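Local coordinates for alginate biosynthesis protein AlgX (Pseudomonas aeruginosa, PDB 4KNC) that takes part in the O-acetylation of alginate, probably as an acetyltransferase, and protects the polymer from degradation as it crosses the periplasm, at residues Asp44-Arg48 / Phe195-Ala199; Lys111-Leu115 / Asp130-Phe135; Gln236-Thr242 / Pro291-Glu297; Tyr310-Leu316 / Val398-Arg402; Tyr361-Val366 / Pro424-Glu428. One frame throughout, in Å; residues are numbered along the deposited sequence.

Overall arrangement
Contacts 1, 2 and 3 belong to the SGNH hydrolase-like domain, contact 5 to the C-terminal carbohydrate-binding module, and contact 4 joins the two. Contact 3 pairs the two inner strands of the parallel sheet; T242 at its end precedes the inferred nucleophile S243, and its side chain lies about 6 Å from that of the inferred proton acceptor H150. The side chain of F195 in contact 1 comes about 6 Å from that of D148, the inferred acid of the same triad. Contact 2, nested in the chain loop that contact 1 closes, approaches contact 3 to about 8 Å between nearest atoms. Strand 293-298 leads on to helix 307-316 of contact 4; the centres of contacts 4 and 5 are about 22 Å apart.

Contact 1. Residues Asp44-Arg48 / Phe195-Ala199; sequences DWLFR and FHKAA
R48 lies over the F195 ring while L46 packs against F195 and A199, where the local segments 46-48, a strand, and 195-199, a helix, cross at right angles in the SGNH hydrolase-like domain. The polar link is a single bond: H196 NE2 donates to the backbone oxygen D44 O at 2.7 Å, nearly straight at 168°, with the acceptor in the imidazole plane and the donor in the carbonyl plane. This fixes the turn of the imidazole, which also stacks on Y207.

The aromatic part is a CH-pi contact, R48 CD sitting 3.9 Å from the F195 ring centroid over one face. A bend at chi3 (-71°) then brings R48 NE to 3.0 Å from F195 CZ. One face of the guanidinium lies over F195 CZ, at the ring's rim, the planes 35° apart. The charged group is held elsewhere, by a salt bridge to D52 and by the carbonyl of F34; F34 also makes a cation-pi contact with it. The F195 side chain is about 6 Å from that of D148, an inferred active-site residue.

Apolar packing centres on one methyl: L46 CD1 touches F195 CB at 4.0 Å and A199 CB at 3.9 Å.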
# COMPACT_ATOMS: atom_id res chain seq x y z
N ASP A 44 -14.05 24.22 11.40
CA ASP A 44 -14.71 23.05 10.84
C ASP A 44 -13.80 21.80 10.91
O ASP A 44 -14.00 20.83 10.17
CB ASP A 44 -15.09 23.31 9.38
CG ASP A 44 -16.33 24.18 9.25
OD1 ASP A 44 -16.80 24.72 10.27
OD2 ASP A 44 -16.83 24.31 8.11
N TRP A 45 -12.79 21.84 11.78
CA TRP A 45 -11.96 20.66 11.99
C TRP A 45 -12.75 19.54 12.67
O TRP A 45 -13.45 19.76 13.66
CB TRP A 45 -10.67 21.00 12.76
CG TRP A 45 -9.64 21.61 11.85
CD1 TRP A 45 -9.57 22.92 11.44
CD2 TRP A 45 -8.56 20.93 11.20
NE1 TRP A 45 -8.50 23.09 10.60
CE2 TRP A 45 -7.87 21.89 10.43
CE3 TRP A 45 -8.10 19.61 11.20
CZ2 TRP A 45 -6.75 21.56 9.66
CZ3 TRP A 45 -6.99 19.29 10.44
CH2 TRP A 45 -6.32 20.26 9.68
N LEU A 46 -12.68 18.35 12.09
CA LEU A 46 -13.17 17.14 12.74
C LEU A 46 -11.99 16.18 12.92
O LEU A 46 -11.07 16.16 12.09
CB LEU A 46 -14.26 16.46 11.89
CG LEU A 46 -15.55 17.20 11.55
CD1 LEU A 46 -16.53 16.24 10.85
CD2 LEU A 46 -16.21 17.83 12.79
N PHE A 47 -12.01 15.38 13.98
CA PHE A 47 -11.02 14.33 14.13
C PHE A 47 -11.72 13.02 14.41
O PHE A 47 -12.79 13.01 15.01
CB PHE A 47 -10.06 14.64 15.28
CG PHE A 47 -9.10 15.75 14.99
CD1 PHE A 47 -9.52 17.08 15.01
CD2 PHE A 47 -7.75 15.48 14.71
CE1 PHE A 47 -8.62 18.11 14.76
CE2 PHE A 47 -6.85 16.50 14.46
CZ PHE A 47 -7.29 17.82 14.49
N ARG A 48 -11.12 11.91 13.99
CA ARG A 48 -11.58 10.58 14.37
C ARG A 48 -10.77 10.12 15.57
O ARG A 48 -9.56 10.17 15.54
CB ARG A 48 -11.36 9.61 13.21
CG ARG A 48 -11.96 10.09 11.90
CD ARG A 48 -11.46 9.23 10.77
NE ARG A 48 -10.05 9.48 10.49
CZ ARG A 48 -9.34 8.84 9.56
NH1 ARG A 48 -9.91 7.89 8.84
NH2 ARG A 48 -8.07 9.15 9.36
N PHE A 195 -14.93 13.22 6.19
CA PHE A 195 -15.40 13.25 7.58
C PHE A 195 -16.63 14.14 7.62
O PHE A 195 -17.58 13.87 8.35
CB PHE A 195 -14.36 13.81 8.58
CG PHE A 195 -13.02 13.09 8.60
CD1 PHE A 195 -12.77 12.00 7.78
CD2 PHE A 195 -12.01 13.53 9.44
CE1 PHE A 195 -11.52 11.36 7.80
CE2 PHE A 195 -10.76 12.90 9.47
CZ PHE A 195 -10.52 11.81 8.65
N HIS A 196 -16.59 15.23 6.84
CA HIS A 196 -17.69 16.19 6.78
C HIS A 196 -18.93 15.53 6.18
O HIS A 196 -20.04 15.74 6.66
CB HIS A 196 -17.30 17.42 5.95
CG HIS A 196 -16.36 18.36 6.65
ND1 HIS A 196 -15.50 19.19 5.97
CD2 HIS A 196 -16.18 18.64 7.97
CE1 HIS A 196 -14.83 19.94 6.83
NE2 HIS A 196 -15.23 19.62 8.05
N LYS A 197 -18.73 14.71 5.14
CA LYS A 197 -19.83 13.97 4.53
C LYS A 197 -20.41 12.95 5.49
O LYS A 197 -21.64 12.75 5.53
CB LYS A 197 -19.38 13.26 3.25
CG LYS A 197 -19.05 14.21 2.11
CD LYS A 197 -18.72 13.42 0.85
CE LYS A 197 -18.04 14.30 -0.18
NZ LYS A 197 -17.52 13.48 -1.31
N ALA A 198 -19.54 12.30 6.26
CA ALA A 198 -20.01 11.31 7.24
C ALA A 198 -20.84 12.01 8.32
O ALA A 198 -21.92 11.54 8.71
CB ALA A 198 -18.81 10.56 7.88
N ALA A 199 -20.34 13.14 8.79
CA ALA A 199 -21.07 13.94 9.78
C ALA A 199 -22.41 14.44 9.23
O ALA A 199 -23.38 14.55 9.98
CB ALA A 199 -20.21 15.11 10.27

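Contact 2. Residues Lys111-Leu115 / Asp130-Phe135; sequences KKNYL and DFSPLF
Y114 and F135 form an offset edge-to-face pair, with the edge of F135 turned toward the face of Y114, their planes at 70° and centroids 5.4 Å apart. It seats the 3-10 turn 132-134 against helix 107-123 in the SGNH hydrolase-like domain. The closest atoms are F135 CZ and Y114 CE1, 3.6 Å apart. F135 also has K111 CG near its plane at the edge, and S132 CA of its own segment lies over one face. F131 meets Y114 through its edge, where Y114 OH lies in the ring plane 3.6 Å from F131 CD2. With CG anti to the backbone nitrogen (chi1 -179°), the tyrosine takes F135 against its ring and F131 at its hydroxyl.

Y85 meets Y114 by its ring as well as through its carbonyl. Y114 OH has two partners, Y85 O and a water that donates to it at 2.8 Å while accepting from F131 N, which links the helix to the loop at F131. L91 of helix 89-93 touches Y114, F135 and K111.

At the other flank an Asx turn shapes the loop: D130 OD1 accepts from both S132 N and S132 OG, which reach it from the same face of the carboxylate plane. L115 CD2 lies against this pair, 3.7 Å from S132 OG.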
# COMPACT_ATOMS: atom_id res chain seq x y z
N LYS A 111 3.35 10.11 20.08
CA LYS A 111 4.60 10.46 19.40
C LYS A 111 5.72 9.48 19.72
O LYS A 111 6.48 9.05 18.85
CB LYS A 111 5.02 11.89 19.77
CG LYS A 111 6.44 12.25 19.31
CD LYS A 111 6.81 13.66 19.74
CE LYS A 111 8.26 13.97 19.38
NZ LYS A 111 8.59 15.40 19.67
N LYS A 112 5.81 9.12 21.00
CA LYS A 112 6.79 8.15 21.48
C LYS A 112 6.59 6.80 20.78
O LYS A 112 7.52 6.20 20.25
CB LYS A 112 6.61 8.00 23.00
CG LYS A 112 7.68 7.20 23.69
CD LYS A 112 7.20 6.69 25.04
CE LYS A 112 6.91 7.81 26.01
NZ LYS A 112 6.12 7.31 27.17
N ASN A 113 5.34 6.33 20.76
CA ASN A 113 5.05 5.05 20.12
C ASN A 113 5.30 5.04 18.61
O ASN A 113 5.86 4.09 18.05
CB ASN A 113 3.64 4.59 20.49
CG ASN A 113 3.55 4.13 21.92
OD1 ASN A 113 4.56 3.73 22.51
ND2 ASN A 113 2.36 4.19 22.50
N TYR A 114 4.91 6.14 17.96
CA TYR A 114 5.20 6.33 16.55
C TYR A 114 6.72 6.25 16.28
O TYR A 114 7.17 5.49 15.41
CB TYR A 114 4.63 7.68 16.09
CG TYR A 114 4.87 7.96 14.62
CD1 TYR A 114 6.02 8.62 14.19
CD2 TYR A 114 3.95 7.57 13.66
CE1 TYR A 114 6.25 8.88 12.84
CE2 TYR A 114 4.16 7.82 12.30
CZ TYR A 114 5.32 8.48 11.90
OH TYR A 114 5.54 8.73 10.57
N LEU A 115 7.50 7.02 17.04
CA LEU A 115 8.96 7.04 16.82
C LEU A 115 9.60 5.67 17.03
O LEU A 115 10.49 5.25 16.27
CB LEU A 115 9.62 8.07 17.74
CG LEU A 115 9.38 9.51 17.32
CD1 LEU A 115 9.84 10.45 18.41
CD2 LEU A 115 10.09 9.81 16.00
N ASP A 130 11.81 10.28 8.88
CA ASP A 130 11.26 10.65 10.17
C ASP A 130 10.50 11.96 10.03
O ASP A 130 11.10 13.01 9.80
CB ASP A 130 12.41 10.82 11.16
CG ASP A 130 11.95 11.21 12.55
OD1 ASP A 130 10.75 11.47 12.75
OD2 ASP A 130 12.81 11.26 13.45
N PHE A 131 9.18 11.91 10.18
CA PHE A 131 8.33 13.08 9.99
C PHE A 131 8.09 13.85 11.28
O PHE A 131 7.39 14.86 11.28
CB PHE A 131 6.96 12.69 9.35
CG PHE A 131 7.10 12.05 7.99
CD1 PHE A 131 7.64 12.76 6.93
CD2 PHE A 131 6.71 10.73 7.79
CE1 PHE A 131 7.79 12.18 5.67
CE2 PHE A 131 6.86 10.14 6.54
CZ PHE A 131 7.39 10.87 5.47
N SER A 132 8.69 13.39 12.38
CA SER A 132 8.45 14.06 13.66
C SER A 132 8.75 15.57 13.70
O SER A 132 8.08 16.30 14.44
CB SER A 132 9.11 13.31 14.83
OG SER A 132 10.51 13.22 14.66
N PRO A 133 9.71 16.07 12.90
CA PRO A 133 9.81 17.54 12.91
C PRO A 133 8.55 18.26 12.44
O PRO A 133 8.42 19.45 12.71
CB PRO A 133 10.97 17.83 11.95
CG PRO A 133 11.83 16.60 12.03
CD PRO A 133 10.85 15.45 12.18
N LEU A 134 7.64 17.55 11.76
CA LEU A 134 6.41 18.18 11.28
C LEU A 134 5.28 18.12 12.30
O LEU A 134 4.20 18.66 12.06
CB LEU A 134 5.95 17.54 9.97
CG LEU A 134 7.01 17.47 8.88
CD1 LEU A 134 6.41 16.88 7.61
CD2 LEU A 134 7.59 18.88 8.65
N PHE A 135 5.51 17.44 13.42
CA PHE A 135 4.44 17.23 14.41
C PHE A 135 4.08 18.51 15.14
O PHE A 135 4.90 19.43 15.26
CB PHE A 135 4.85 16.19 15.45
CG PHE A 135 4.97 14.79 14.92
CD1 PHE A 135 4.79 14.51 13.57
CD2 PHE A 135 5.27 13.74 15.78
CE1 PHE A 135 4.91 13.22 13.09
CE2 PHE A 135 5.39 12.45 15.31
CZ PHE A 135 5.21 12.18 13.97
O HOH W 1 8.25 9.38 10.46

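Contact 3. Residues Gln236-Thr242 / Pro291-Glu297; sequences QIALVGT and PKILIWE
V240 and I295 lie where 237-240 and 293-298, the two inner strands of the parallel sheet of the SGNH hydrolase-like domain, are closely bonded: V240 N donates to I295 O, and I295 N to A238 O, each at 2.8 Å and 175°. I237, L239, I293 and I295 pack on one face, with I237 CG2 3.7 Å from I295 CD1; A238, V240, L294 and W296 occupy the other.

The far end is looser: Q236 O takes I293 N at 3.2 Å and a weak bond from K292 N. K292 is partly exposed, its NZ meeting Q236 OE1 from above the amide carbonyl plane.

Near the C-terminal end of its strand, E297 bends at chi2 (-91°) and grips T242, beyond strand 237-240: OE2 accepts from T242 N at 2.9 Å, OE1 from T242 OG1 on its syn lone pair. S245 OG also bonds OE2, so the carboxylate probably helps to position the loop carrying the inferred nucleophile S243.

Strand 263-265 flanks 237-240 and strand 80-85 flanks 293-298, while helix 275-282 covers the A238-L294 face.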
# COMPACT_ATOMS: atom_id res chain seq x y z
N GLN A 236 14.83 5.30 -12.04
CA GLN A 236 15.38 4.26 -11.18
C GLN A 236 14.67 4.21 -9.83
O GLN A 236 15.05 3.42 -8.96
CB GLN A 236 16.87 4.53 -10.95
CG GLN A 236 17.71 4.44 -12.22
CD GLN A 236 17.67 3.05 -12.82
OE1 GLN A 236 17.55 2.06 -12.10
NE2 GLN A 236 17.75 2.97 -14.15
N ILE A 237 13.65 5.05 -9.67
CA ILE A 237 12.89 5.14 -8.42
C ILE A 237 11.39 4.98 -8.70
O ILE A 237 10.84 5.66 -9.56
CB ILE A 237 13.12 6.48 -7.69
CG1 ILE A 237 14.62 6.74 -7.49
CG2 ILE A 237 12.38 6.48 -6.36
CD1 ILE A 237 14.93 7.98 -6.66
N ALA A 238 10.74 4.08 -7.96
CA ALA A 238 9.33 3.79 -8.15
C ALA A 238 8.58 4.04 -6.86
O ALA A 238 9.10 3.80 -5.77
CB ALA A 238 9.14 2.35 -8.58
N LEU A 239 7.36 4.53 -6.99
CA LEU A 239 6.53 4.85 -5.85
C LEU A 239 5.29 3.98 -5.89
O LEU A 239 4.57 3.94 -6.89
CB LEU A 239 6.13 6.33 -5.91
CG LEU A 239 5.11 6.84 -4.89
CD1 LEU A 239 5.58 6.60 -3.45
CD2 LEU A 239 4.85 8.31 -5.13
N VAL A 240 5.04 3.27 -4.80
CA VAL A 240 3.80 2.52 -4.66
C VAL A 240 3.09 3.05 -3.42
O VAL A 240 3.75 3.39 -2.44
CB VAL A 240 4.02 0.98 -4.60
CG1 VAL A 240 4.48 0.48 -5.96
CG2 VAL A 240 5.03 0.60 -3.51
N GLY A 241 1.77 3.17 -3.49
CA GLY A 241 1.05 3.89 -2.46
C GLY A 241 -0.45 3.96 -2.65
O GLY A 241 -1.02 3.21 -3.44
N THR A 242 -1.08 4.87 -1.92
CA THR A 242 -2.53 4.97 -1.86
C THR A 242 -3.01 6.18 -2.64
O THR A 242 -2.24 6.78 -3.40
CB THR A 242 -2.97 5.15 -0.41
OG1 THR A 242 -2.50 6.43 0.06
CG2 THR A 242 -2.38 4.03 0.47
N PRO A 291 13.55 -1.20 -10.19
CA PRO A 291 14.07 0.08 -9.69
C PRO A 291 15.21 -0.17 -8.73
O PRO A 291 15.26 -1.24 -8.13
CB PRO A 291 12.88 0.64 -8.91
CG PRO A 291 12.18 -0.61 -8.39
CD PRO A 291 12.30 -1.60 -9.52
N LYS A 292 16.11 0.80 -8.58
CA LYS A 292 17.14 0.76 -7.55
C LYS A 292 16.49 1.05 -6.20
O LYS A 292 16.91 0.55 -5.16
CB LYS A 292 18.19 1.84 -7.83
CG LYS A 292 18.85 1.71 -9.19
CD LYS A 292 19.86 0.58 -9.20
CE LYS A 292 20.53 0.43 -10.56
NZ LYS A 292 19.58 -0.12 -11.58
N ILE A 293 15.46 1.89 -6.23
CA ILE A 293 14.77 2.32 -5.01
C ILE A 293 13.25 2.19 -5.17
O ILE A 293 12.67 2.59 -6.19
CB ILE A 293 15.14 3.78 -4.63
CG1 ILE A 293 16.65 3.98 -4.57
CG2 ILE A 293 14.47 4.18 -3.30
CD1 ILE A 293 17.07 5.38 -4.16
N LEU A 294 12.62 1.60 -4.17
CA LEU A 294 11.17 1.44 -4.13
C LEU A 294 10.64 2.20 -2.92
O LEU A 294 11.01 1.89 -1.78
CB LEU A 294 10.81 -0.04 -4.03
CG LEU A 294 9.32 -0.41 -3.92
CD1 LEU A 294 8.55 0.06 -5.14
CD2 LEU A 294 9.17 -1.92 -3.75
N ILE A 295 9.81 3.20 -3.16
CA ILE A 295 9.19 3.95 -2.08
C ILE A 295 7.76 3.45 -1.83
O ILE A 295 6.96 3.34 -2.75
CB ILE A 295 9.13 5.45 -2.42
CG1 ILE A 295 10.52 5.98 -2.77
CG2 ILE A 295 8.52 6.25 -1.27
CD1 ILE A 295 10.46 7.37 -3.36
N TRP A 296 7.44 3.17 -0.57
CA TRP A 296 6.17 2.54 -0.24
C TRP A 296 5.43 3.37 0.80
O TRP A 296 5.87 3.49 1.93
CB TRP A 296 6.41 1.11 0.26
CG TRP A 296 5.17 0.31 0.56
CD1 TRP A 296 3.87 0.60 0.22
CD2 TRP A 296 5.13 -0.92 1.29
NE1 TRP A 296 3.03 -0.40 0.69
CE2 TRP A 296 3.77 -1.33 1.36
CE3 TRP A 296 6.10 -1.72 1.90
CZ2 TRP A 296 3.38 -2.50 2.01
CZ3 TRP A 296 5.70 -2.88 2.55
CH2 TRP A 296 4.36 -3.26 2.59
N GLU A 297 4.30 3.95 0.39
CA GLU A 297 3.55 4.88 1.21
C GLU A 297 2.21 4.29 1.67
O GLU A 297 1.42 3.79 0.86
CB GLU A 297 3.31 6.18 0.44
CG GLU A 297 2.26 7.10 1.06
CD GLU A 297 0.83 6.84 0.52
OE1 GLU A 297 -0.07 6.61 1.36
OE2 GLU A 297 0.61 6.85 -0.71

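Contact 4. Residues Tyr310-Leu316 / Val398-Arg402; sequences YRQAMPL and VFQLR
R311 grips Q400 from both ends: its carbonyl oxygen accepts from Q400 N at 2.9 Å, and its guanidinium NH2 donates to Q400 O at 2.8 Å, in both the guanidinium and carbonyl planes. A weak bond from R311 NE to the same oxygen adds to the hold. The result ties helix 307-316 of the SGNH hydrolase-like domain to edge strand 396-400 of the carbohydrate-binding module, the local axes of 310-316 and 398-400 standing at 102°. A bend at chi3 (66°) turns the guanidinium back onto the strand end, and its NH1 makes a salt bridge to E381 of strand 380-386.

A water makes a second polar link, donating to Q312 OE1 at 2.7 Å and accepting from V398 N; Q312 NE2 bonds to S308 O. Around these bonds the backbones come close enough for CA-H...O contacts, F399 CA to R311 O and Q312 CA to V398 O, both 3.3 Å.

Packing spreads outward from there. The Q400 side chain lies across the helix, its OE1 side against R311 CG and its NE2 side near M314 and P315. P315, at the helix kink, slides past V398, its CB 4.1 Å from V398 CG1. Beyond it, L316 CD2 meets V398 CB at 3.6 Å.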
# COMPACT_ATOMS: atom_id res chain seq x y z
N TYR A 310 2.00 -11.19 2.29
CA TYR A 310 3.36 -11.67 2.11
C TYR A 310 3.45 -12.93 1.24
O TYR A 310 4.41 -13.08 0.48
CB TYR A 310 4.06 -11.83 3.47
CG TYR A 310 4.14 -10.50 4.19
CD1 TYR A 310 5.19 -9.61 3.94
CD2 TYR A 310 3.14 -10.10 5.07
CE1 TYR A 310 5.26 -8.37 4.57
CE2 TYR A 310 3.19 -8.86 5.71
CZ TYR A 310 4.26 -8.00 5.45
OH TYR A 310 4.31 -6.77 6.08
N ARG A 311 2.46 -13.81 1.34
CA ARG A 311 2.40 -14.98 0.46
C ARG A 311 2.36 -14.62 -1.04
O ARG A 311 2.77 -15.41 -1.89
CB ARG A 311 1.21 -15.87 0.81
CG ARG A 311 1.32 -16.47 2.19
CD ARG A 311 0.17 -17.42 2.45
NE ARG A 311 0.22 -18.60 1.60
CZ ARG A 311 -0.75 -19.50 1.55
NH1 ARG A 311 -1.83 -19.33 2.31
NH2 ARG A 311 -0.66 -20.56 0.76
N GLN A 312 1.84 -13.44 -1.35
CA GLN A 312 1.90 -12.94 -2.72
C GLN A 312 3.20 -12.15 -2.95
O GLN A 312 3.93 -12.40 -3.92
CB GLN A 312 0.69 -12.05 -3.00
CG GLN A 312 -0.64 -12.78 -2.96
CD GLN A 312 -1.81 -11.84 -3.02
OE1 GLN A 312 -2.18 -11.35 -4.09
NE2 GLN A 312 -2.40 -11.57 -1.85
N ALA A 313 3.50 -11.21 -2.07
CA ALA A 313 4.63 -10.31 -2.29
C ALA A 313 5.97 -11.04 -2.43
O ALA A 313 6.74 -10.73 -3.34
CB ALA A 313 4.71 -9.23 -1.22
N MET A 314 6.22 -12.01 -1.55
CA MET A 314 7.49 -12.74 -1.59
C MET A 314 7.80 -13.39 -2.95
O MET A 314 8.82 -13.06 -3.56
CB MET A 314 7.60 -13.76 -0.43
CG MET A 314 7.72 -13.12 0.94
SD MET A 314 9.27 -12.21 1.13
CE MET A 314 10.36 -13.58 1.57
N PRO A 315 6.93 -14.28 -3.45
CA PRO A 315 7.25 -14.87 -4.76
C PRO A 315 7.11 -13.89 -5.92
O PRO A 315 7.65 -14.15 -6.99
CB PRO A 315 6.19 -15.97 -4.90
CG PRO A 315 5.04 -15.47 -4.07
CD PRO A 315 5.69 -14.85 -2.89
N LEU A 316 6.39 -12.79 -5.72
CA LEU A 316 6.26 -11.80 -6.77
C LEU A 316 7.58 -11.09 -7.10
O LEU A 316 7.78 -10.61 -8.22
CB LEU A 316 5.17 -10.77 -6.43
CG LEU A 316 3.76 -11.22 -6.79
CD1 LEU A 316 2.75 -10.19 -6.31
CD2 LEU A 316 3.67 -11.42 -8.28
N VAL A 398 -0.25 -14.48 -7.99
CA VAL A 398 0.88 -15.36 -7.67
C VAL A 398 0.97 -15.55 -6.15
O VAL A 398 0.86 -14.59 -5.40
CB VAL A 398 2.22 -14.76 -8.14
CG1 VAL A 398 3.37 -15.69 -7.80
CG2 VAL A 398 2.20 -14.48 -9.65
N PHE A 399 1.15 -16.78 -5.69
CA PHE A 399 1.22 -17.02 -4.25
C PHE A 399 2.02 -18.26 -3.87
O PHE A 399 2.06 -19.22 -4.63
CB PHE A 399 -0.18 -17.06 -3.60
CG PHE A 399 -1.03 -18.23 -4.04
CD1 PHE A 399 -1.84 -18.15 -5.16
CD2 PHE A 399 -1.04 -19.41 -3.31
CE1 PHE A 399 -2.64 -19.22 -5.55
CE2 PHE A 399 -1.83 -20.49 -3.70
CZ PHE A 399 -2.63 -20.39 -4.83
N GLN A 400 2.66 -18.23 -2.71
CA GLN A 400 3.40 -19.40 -2.26
C GLN A 400 2.43 -20.38 -1.60
O GLN A 400 1.47 -19.97 -0.95
CB GLN A 400 4.53 -19.01 -1.30
CG GLN A 400 4.06 -18.53 0.05
CD GLN A 400 5.10 -17.68 0.77
OE1 GLN A 400 4.82 -17.09 1.82
NE2 GLN A 400 6.30 -17.60 0.20
N LEU A 401 2.68 -21.67 -1.81
CA LEU A 401 1.93 -22.69 -1.10
C LEU A 401 2.28 -22.57 0.37
O LEU A 401 3.42 -22.24 0.71
CB LEU A 401 2.26 -24.10 -1.62
CG LEU A 401 1.99 -24.45 -3.10
CD1 LEU A 401 1.84 -25.97 -3.33
CD2 LEU A 401 0.78 -23.71 -3.65
N ARG A 402 1.30 -22.84 1.22
CA ARG A 402 1.41 -22.60 2.65
C ARG A 402 2.65 -23.24 3.26
O ARG A 402 2.97 -24.39 2.98
CB ARG A 402 0.15 -23.09 3.37
CG ARG A 402 0.12 -22.75 4.85
CD ARG A 402 -1.28 -22.80 5.41
NE ARG A 402 -1.26 -22.97 6.86
CZ ARG A 402 -2.34 -23.08 7.62
NH1 ARG A 402 -3.55 -23.03 7.07
NH2 ARG A 402 -2.22 -23.24 8.93
O HOH W 2 -0.77 -11.92 -6.37

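Contact 5. Residues Tyr361-Val366 / Pro424-Glu428; sequences YSDPSV and PQGLE
Y361, at the end of strand 355-361, sets its ring edge toward E428 O, with L427 CD2 obliquely placed 4.2 Å from its CD1. V366 CG1, from the same segment, lies over one face of that ring, toward its rim, and Y361 OH bonds to E368 O.

S362 makes the polar link. Its N donates to E428 O at 3.0 Å, the N-H arriving from above the carbonyl plane, while its hydroxyl oxygen accepts from E428 N at 2.7 Å along a nearly straight line (165°). Chi1 of 53° puts OG between the backbone nitrogen and the carbonyl carbon, where it also lies close to L427 CD1.

D363 follows with two roles. Its OD2 rests against the ring of P424, 3.2 Å from CG, and its CB touches L427 CD1. OD1 accepts from both S365 N and S365 OG on one side of the carboxylate plane, an Asx turn within the type I turn D363-V366, probably stiffening it.

At the end of the segment, V366 CG2 meets L427 CD2 tip to tip at 3.8 Å. L427, at the end of a type II turn from P424, thus fits between Y361, S362, D363 and V366.

Both turns belong to the carbohydrate-binding module. One joins strand 355-361 to strand 368-375 and the other leads from strand 412-418 into 428-435, each linking the module's two antiparallel sheets; P420 touches Y361, V366 and L427 here.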
# COMPACT_ATOMS: atom_id res chain seq x y z
N TYR A 361 -6.52 -15.32 -15.06
CA TYR A 361 -7.86 -15.24 -15.66
C TYR A 361 -7.82 -14.76 -17.10
O TYR A 361 -6.94 -13.98 -17.48
CB TYR A 361 -8.74 -14.27 -14.87
CG TYR A 361 -9.28 -14.79 -13.57
CD1 TYR A 361 -10.08 -15.93 -13.54
CD2 TYR A 361 -9.03 -14.14 -12.38
CE1 TYR A 361 -10.60 -16.41 -12.36
CE2 TYR A 361 -9.53 -14.61 -11.18
CZ TYR A 361 -10.32 -15.74 -11.18
OH TYR A 361 -10.83 -16.20 -9.98
N SER A 362 -8.78 -15.19 -17.90
CA SER A 362 -8.89 -14.71 -19.27
C SER A 362 -9.41 -13.27 -19.31
O SER A 362 -9.14 -12.53 -20.25
CB SER A 362 -9.76 -15.64 -20.13
OG SER A 362 -11.02 -15.87 -19.54
N ASP A 363 -10.14 -12.88 -18.27
CA ASP A 363 -10.71 -11.54 -18.17
C ASP A 363 -10.06 -10.76 -17.02
O ASP A 363 -10.26 -11.08 -15.85
CB ASP A 363 -12.22 -11.64 -17.95
CG ASP A 363 -12.94 -10.30 -18.08
OD1 ASP A 363 -12.27 -9.25 -18.03
OD2 ASP A 363 -14.18 -10.32 -18.21
N PRO A 364 -9.29 -9.71 -17.37
CA PRO A 364 -8.52 -8.90 -16.41
C PRO A 364 -9.40 -8.15 -15.41
O PRO A 364 -8.88 -7.53 -14.49
CB PRO A 364 -7.80 -7.88 -17.30
CG PRO A 364 -7.81 -8.48 -18.67
CD PRO A 364 -9.09 -9.25 -18.75
N SER A 365 -10.72 -8.22 -15.59
CA SER A 365 -11.63 -7.50 -14.70
C SER A 365 -12.11 -8.40 -13.56
O SER A 365 -13.00 -8.02 -12.80
CB SER A 365 -12.83 -6.95 -15.48
OG SER A 365 -13.65 -8.00 -15.96
N VAL A 366 -11.51 -9.58 -13.45
CA VAL A 366 -11.87 -10.47 -12.35
C VAL A 366 -10.92 -10.27 -11.17
O VAL A 366 -9.79 -10.77 -11.16
CB VAL A 366 -11.87 -11.95 -12.78
CG1 VAL A 366 -12.38 -12.81 -11.64
CG2 VAL A 366 -12.73 -12.14 -14.02
N PRO A 424 -17.95 -13.39 -15.76
CA PRO A 424 -18.16 -13.14 -17.19
C PRO A 424 -18.34 -14.45 -17.95
O PRO A 424 -17.73 -15.45 -17.59
CB PRO A 424 -16.84 -12.47 -17.62
CG PRO A 424 -16.32 -11.85 -16.38
CD PRO A 424 -16.71 -12.77 -15.26
N GLN A 425 -19.18 -14.45 -18.99
CA GLN A 425 -19.41 -15.67 -19.75
C GLN A 425 -18.21 -16.00 -20.62
O GLN A 425 -17.55 -15.10 -21.16
CB GLN A 425 -20.69 -15.57 -20.59
CG GLN A 425 -20.62 -14.61 -21.77
CD GLN A 425 -21.98 -14.30 -22.36
OE1 GLN A 425 -23.01 -14.57 -21.74
NE2 GLN A 425 -22.00 -13.73 -23.56
N GLY A 426 -17.91 -17.29 -20.74
CA GLY A 426 -16.77 -17.74 -21.50
C GLY A 426 -15.49 -17.76 -20.70
O GLY A 426 -14.51 -18.38 -21.12
N LEU A 427 -15.51 -17.11 -19.53
CA LEU A 427 -14.31 -16.92 -18.70
C LEU A 427 -13.53 -18.20 -18.44
O LEU A 427 -14.07 -19.19 -17.96
CB LEU A 427 -14.67 -16.27 -17.35
CG LEU A 427 -13.50 -15.99 -16.39
CD1 LEU A 427 -12.58 -14.96 -16.98
CD2 LEU A 427 -13.98 -15.54 -15.02
N GLU A 428 -12.24 -18.15 -18.77
CA GLU A 428 -11.35 -19.28 -18.53
C GLU A 428 -10.27 -18.88 -17.53
O GLU A 428 -10.20 -17.73 -17.10
CB GLU A 428 -10.68 -19.73 -19.82
CG GLU A 428 -11.64 -20.22 -20.88
CD GLU A 428 -10.91 -20.77 -22.09
OE1 GLU A 428 -9.75 -20.38 -22.31
OE2 GLU A 428 -11.50 -21.60 -22.81